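Local coordinates for protein probable translation initiation factor eIF-2B subunit gamma (Schizosaccharomyces pombe, PDB 5B04) that serves as the gamma subunit of eIF2B, the complex that catalyses exchange of GDP for GTP on the gamma subunit of translation initiation factor eIF2, at residues L171-P176 against D316-S321; S238-F243 against R322-P327. The protein carries 3 engineered substitutions. All coordinates share one frame; numbering follows the deposited sequence.

Interactions 1 and 2 show how one sheet can hold first a strand and then the loop that follows it. In interaction 1, residues 316-319 pair as a strand with 171-176 by regular backbone bonds, with aliphatic contacts across the pair; its later residues are more exposed. In interaction 2 the chain, now a loop at 322-327, lies against 238-243, and side chains do most of the work in a buried setting nearer the centre of the chain. Strands 170-176 and 230-245 are sheet neighbours, so both contacts rest on the same framework. S175 joins them directly, bonded both to the loop and to strand 230-245.

Interaction 1. Residues L171-P176 against D316-S321; sequences LAVYSP and DGIICS
Parallel strand pairing within the mixed sheet of the nucleotidyltransferase-like domain aligns L171, A172, V173 and Y174 with D316, G317, I318 and I319. Within these residues A172 N donates to D316 O (3.0 Å). I318 N then reaches A172 O at 3.1 Å, and Y174 N binds I318 O at 2.7 Å. A weak bond from C320 N to Y174 O, 3.4 Å long, ends the ladder as the second strand gives way to loop.

On the face shared by L171, V173, D316 and I318, V173 and I318 lie side by side, with CG2 of V173 3.6 Å from CG2 of I318. L171 CD1 comes to 4.0 Å from I318 CG2, and helix 156-166 packs on L171 and V173. The acid of D316 turns away to a salt bridge with K162 of that helix. On the other face Y174 CB meets I319 CG1 at 4.1 Å; Y174 CG stands anti to its carbonyl carbon (chi1 -67°), and the ring brings its edge to G317 CA. Strand 170-176 also pairs antiparallel with 230-245, an arrangement consistent with the mixed-sheet, Rossmann-like core of GT-A nucleotidyltransferase domains.

Interaction 2. Residues S238-F243 against R322-P327; sequences SDAHIF and RANNLP
S238 and N325 form the polar centre of this contact, where a loop is fastened to a sheet strand through a side-chain pair. The hydroxyl S238 OG donates to the amide oxygen N325 OD1 across 3.0 Å. It approaches from beside the carbonyl, with a C=O...donor angle of 102°, and is tilted out of the carbonyl plane. The serine torsion sets OG between its own backbone N and carbonyl carbon (chi1 60°), on a CB that points toward the loop.

Next to this pair the chemistry turns apolar. L326 directs its CB toward the strand, and its CG lies 3.9 Å from the carbonyl oxygen D239 O. Its CD2 branch reaches H241 CB at 4.0 Å, so the leucine spans the backbone between the two residues. Farther along, I242 and N324 approach each other tip to tip, although the exact position of N324 OD1 is doubtful. Between these side-chain contacts the backbones draw close, A240 CA being 4.8 Å from N325 CA.

S175 of strand 170-176 lies behind the pair, joined by its backbone to the strand at S238 and by its OG, through a hydrogen bond, to the loop at N324 O.

The two chain directions are 96° apart, so the loop passes across the strand rather than extending the sheet. Strand 230-245 is interrupted in this region, and V173 of strand 170-176 makes backbone bonds with both A240 and I242. F243 is bonded likewise to C145 of strand 142-147, so strand 230-245 lies between strands 170-176 and 142-147, while the loop passes D149 and leads on from strand 315-319 to helix 332-338.

Interaction 1. Residues L171-P176 against D316-S321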
loop_
_atom_site.group_PDB
_atom_site.type_symbol
_atom_site.label_atom_id
_atom_site.label_comp_id
_atom_site.label_asym_id
_atom_site.label_seq_id
_atom_site.Cartn_x
_atom_site.Cartn_y
_atom_site.Cartn_z
ATOM N N LEU E 171 -46.466 26.056 -18.586
ATOM C CA LEU E 171 -45.234 26.272 -19.331
ATOM C C LEU E 171 -45.546 26.810 -20.722
ATOM O O LEU E 171 -46.274 26.181 -21.491
ATOM C CB LEU E 171 -44.426 24.978 -19.434
ATOM C CG LEU E 171 -43.204 25.026 -20.355
ATOM C CD1 LEU E 171 -42.094 25.869 -19.748
ATOM C CD2 LEU E 171 -42.713 23.626 -20.659
ATOM N N ALA E 172 -44.996 27.977 -21.039
ATOM C CA ALA E 172 -45.235 28.604 -22.332
ATOM C C ALA E 172 -43.954 28.688 -23.150
ATOM O O ALA E 172 -42.902 29.068 -22.639
ATOM C CB ALA E 172 -45.832 29.983 -22.146
ATOM N N VAL E 173 -44.052 28.335 -24.427
ATOM C CA VAL E 173 -42.901 28.371 -25.317
ATOM C C VAL E 173 -42.806 29.708 -26.041
ATOM O O VAL E 173 -43.798 30.216 -26.564
ATOM C CB VAL E 173 -42.959 27.233 -26.355
ATOM C CG1 VAL E 173 -41.731 27.263 -27.252
ATOM C CG2 VAL E 173 -43.077 25.888 -25.657
ATOM N N TYR E 174 -41.606 30.279 -26.056
ATOM C CA TYR E 174 -41.346 31.501 -26.805
ATOM C C TYR E 174 -40.216 31.260 -27.799
ATOM O O TYR E 174 -39.559 30.221 -27.757
ATOM C CB TYR E 174 -41.006 32.652 -25.859
ATOM C CG TYR E 174 -42.172 33.081 -24.996
ATOM C CD1 TYR E 174 -42.420 32.466 -23.775
ATOM C CD2 TYR E 174 -43.028 34.093 -25.406
ATOM C CE1 TYR E 174 -43.486 32.853 -22.985
ATOM C CE2 TYR E 174 -44.096 34.486 -24.624
ATOM C CZ TYR E 174 -44.321 33.864 -23.414
ATOM O OH TYR E 174 -45.384 34.253 -22.632
ATOM N N SER E 175 -39.993 32.220 -28.691
ATOM C CA SER E 175 -39.040 32.027 -29.778
ATOM C C SER E 175 -38.664 33.338 -30.461
ATOM O O SER E 175 -39.411 34.313 -30.389
ATOM C CB SER E 175 -39.622 31.057 -30.807
ATOM O OG SER E 175 -40.842 31.550 -31.333
ATOM N N PRO E 176 -37.496 33.367 -31.126
ATOM C CA PRO E 176 -37.108 34.533 -31.926
ATOM C C PRO E 176 -38.117 34.811 -33.035
ATOM O O PRO E 176 -38.527 33.885 -33.734
ATOM C CB PRO E 176 -35.753 34.125 -32.512
ATOM C CG PRO E 176 -35.230 33.093 -31.577
ATOM C CD PRO E 176 -36.431 32.348 -31.087
ATOM N N ASP E 316 -43.231 28.958 -16.213
ATOM C CA ASP E 316 -41.927 29.005 -16.849
ATOM C C ASP E 316 -42.037 29.260 -18.343
ATOM O O ASP E 316 -42.994 28.835 -18.992
ATOM C CB ASP E 316 -41.169 27.700 -16.601
ATOM C CG ASP E 316 -40.761 27.529 -15.152
ATOM O OD1 ASP E 316 -41.462 28.060 -14.264
ATOM O OD2 ASP E 316 -39.739 26.859 -14.898
ATOM N N GLY E 317 -41.048 29.964 -18.879
ATOM C CA GLY E 317 -40.943 30.162 -20.307
ATOM C C GLY E 317 -39.785 29.349 -20.843
ATOM O O GLY E 317 -38.819 29.085 -20.127
ATOM N N ILE E 318 -39.885 28.935 -22.098
ATOM C CA ILE E 318 -38.790 28.239 -22.753
ATOM C C ILE E 318 -38.583 28.815 -24.149
ATOM O O ILE E 318 -39.525 28.946 -24.930
ATOM C CB ILE E 318 -39.040 26.716 -22.826
ATOM C CG1 ILE E 318 -37.977 26.034 -23.690
ATOM C CG2 ILE E 318 -40.432 26.417 -23.344
ATOM C CD1 ILE E 318 -38.171 24.539 -23.828
ATOM N N ILE E 319 -37.343 29.106 -24.492
ATOM C CA ILE E 319 -37.034 29.740 -25.743
ATOM C C ILE E 319 -36.193 28.828 -26.585
ATOM O O ILE E 319 -35.225 28.297 -26.124
ATOM C CB ILE E 319 -36.253 31.015 -25.484
ATOM C CG1 ILE E 319 -37.133 32.004 -24.753
ATOM C CG2 ILE E 319 -35.805 31.644 -26.781
ATOM C CD1 ILE E 319 -36.712 32.264 -23.338
ATOM N N CYS E 320 -36.567 28.663 -27.836
ATOM C CA CYS E 320 -35.821 27.830 -28.757
ATOM C C CYS E 320 -34.681 28.553 -29.450
ATOM O O CYS E 320 -34.433 29.708 -29.209
ATOM C CB CYS E 320 -36.741 27.275 -29.817
ATOM S SG CYS E 320 -35.837 26.421 -31.126
ATOM N N SER E 321 -33.984 27.839 -30.322
ATOM C CA SER E 321 -33.077 28.488 -31.244
ATOM C C SER E 321 -33.659 28.583 -32.661
ATOM O O SER E 321 -33.708 29.658 -33.232
ATOM C CB SER E 321 -31.734 27.746 -31.272
ATOM O OG SER E 321 -30.791 28.276 -32.193
#

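Interaction 2. Residues S238-F243 against R322-P327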
loop_
_atom_site.group_PDB
_atom_site.type_symbol
_atom_site.label_atom_id
_atom_site.label_comp_id
_atom_site.label_asym_id
_atom_site.label_seq_id
_atom_site.Cartn_x
_atom_site.Cartn_y
_atom_site.Cartn_z
ATOM N N SER E 238 -41.583 36.027 -29.540
ATOM C CA SER E 238 -43.002 35.962 -29.855
ATOM C C SER E 238 -43.557 34.633 -29.362
ATOM O O SER E 238 -42.837 33.636 -29.306
ATOM C CB SER E 238 -43.239 36.124 -31.356
ATOM O OG SER E 238 -42.588 35.099 -32.088
ATOM N N ASP E 239 -44.834 34.619 -28.998
ATOM C CA ASP E 239 -45.450 33.405 -28.479
ATOM C C ASP E 239 -45.661 32.377 -29.586
ATOM O O ASP E 239 -46.241 32.681 -30.627
ATOM C CB ASP E 239 -46.781 33.726 -27.799
ATOM C CG ASP E 239 -47.473 32.487 -27.268
ATOM O OD1 ASP E 239 -46.774 31.587 -26.755
ATOM O OD2 ASP E 239 -48.716 32.411 -27.366
ATOM N N ALA E 240 -45.184 31.160 -29.350
ATOM C CA ALA E 240 -45.356 30.071 -30.303
ATOM C C ALA E 240 -46.687 29.366 -30.070
ATOM O O ALA E 240 -46.977 28.341 -30.690
ATOM C CB ALA E 240 -44.204 29.086 -30.196
ATOM N N HIS E 241 -47.486 29.937 -29.172
ATOM C CA HIS E 241 -48.768 29.380 -28.743
ATOM C C HIS E 241 -48.676 27.902 -28.382
ATOM O O HIS E 241 -49.619 27.139 -28.595
ATOM C CB HIS E 241 -49.839 29.584 -29.814
ATOM C CG HIS E 241 -51.235 29.629 -29.275
ATOM N ND1 HIS E 241 -52.012 28.500 -29.123
ATOM C CD2 HIS E 241 -51.995 30.668 -28.854
ATOM C CE1 HIS E 241 -53.190 28.843 -28.631
ATOM N NE2 HIS E 241 -53.205 30.152 -28.459
ATOM N N ILE E 242 -47.529 27.501 -27.844
ATOM C CA ILE E 242 -47.392 26.179 -27.257
ATOM C C ILE E 242 -47.545 26.309 -25.755
ATOM O O ILE E 242 -46.761 26.996 -25.101
ATOM C CB ILE E 242 -46.037 25.530 -27.561
ATOM C CG1 ILE E 242 -45.666 25.683 -29.033
ATOM C CG2 ILE E 242 -46.046 24.063 -27.149
ATOM C CD1 ILE E 242 -44.236 25.291 -29.303
ATOM N N PHE E 243 -48.559 25.653 -25.208
ATOM C CA PHE E 243 -48.804 25.718 -23.778
ATOM C C PHE E 243 -49.052 24.334 -23.209
ATOM O O PHE E 243 -49.543 23.444 -23.900
ATOM C CB PHE E 243 -49.994 26.630 -23.478
ATOM C CG PHE E 243 -49.815 28.034 -23.966
ATOM C CD1 PHE E 243 -49.222 28.990 -23.159
ATOM C CD2 PHE E 243 -50.234 28.397 -25.231
ATOM C CE1 PHE E 243 -49.054 30.279 -23.607
ATOM C CE2 PHE E 243 -50.070 29.685 -25.677
ATOM C CZ PHE E 243 -49.465 30.622 -24.871
ATOM N N ARG E 322 -34.138 27.473 -33.214
ATOM C CA ARG E 322 -34.716 27.489 -34.561
ATOM C C ARG E 322 -36.047 26.795 -34.747
ATOM O O ARG E 322 -36.487 26.021 -33.914
ATOM C CB ARG E 322 -33.663 27.110 -35.603
ATOM C CG ARG E 322 -32.529 28.094 -35.746
ATOM C CD ARG E 322 -31.580 27.645 -36.831
ATOM N NE ARG E 322 -30.438 28.529 -36.952
ATOM C CZ ARG E 322 -29.403 28.300 -37.746
ATOM N NH1 ARG E 322 -29.394 27.228 -38.513
ATOM N NH2 ARG E 322 -28.406 29.162 -37.802
ATOM N N ALA E 323 -36.631 27.054 -35.904
ATOM C CA ALA E 323 -37.786 26.357 -36.431
ATOM C C ALA E 323 -39.167 26.475 -35.855
ATOM O O ALA E 323 -40.080 25.925 -36.435
ATOM C CB ALA E 323 -37.394 24.898 -36.532
ATOM N N ASN E 324 -39.349 27.196 -34.756
ATOM C CA ASN E 324 -40.698 27.325 -34.215
ATOM C C ASN E 324 -41.307 28.701 -34.023
ATOM O O ASN E 324 -40.937 29.466 -33.162
ATOM C CB ASN E 324 -40.900 26.364 -33.027
ATOM C CG ASN E 324 -41.198 27.049 -31.715
ATOM O OD1 ASN E 324 -42.119 27.828 -31.602
ATOM N ND2 ASN E 324 -40.425 26.738 -30.719
ATOM N N ASN E 325 -42.349 28.906 -34.786
ATOM C CA ASN E 325 -43.307 30.006 -34.652
ATOM C C ASN E 325 -44.621 29.695 -35.369
ATOM O O ASN E 325 -44.891 28.541 -35.700
ATOM C CB ASN E 325 -42.714 31.317 -35.177
ATOM C CG ASN E 325 -42.240 32.230 -34.058
ATOM O OD1 ASN E 325 -42.781 32.205 -32.952
ATOM N ND2 ASN E 325 -41.224 33.037 -34.339
ATOM N N LEU E 326 -45.499 30.684 -35.453
ATOM C CA LEU E 326 -46.834 30.454 -35.978
ATOM C C LEU E 326 -47.277 31.489 -36.966
ATOM O O LEU E 326 -46.883 32.636 -36.872
ATOM C CB LEU E 326 -47.869 30.359 -34.864
ATOM C CG LEU E 326 -48.059 31.431 -33.803
ATOM C CD1 LEU E 326 -47.611 32.791 -34.277
ATOM C CD2 LEU E 326 -49.487 31.480 -33.292
ATOM N N PRO E 327 -48.130 31.021 -37.974
ATOM C CA PRO E 327 -48.670 32.077 -38.809
ATOM C C PRO E 327 -50.085 32.447 -38.456
ATOM O O PRO E 327 -51.010 31.773 -38.841
ATOM C CB PRO E 327 -48.678 31.436 -40.169
ATOM C CG PRO E 327 -49.180 30.098 -39.913
ATOM C CD PRO E 327 -48.673 29.707 -38.569
#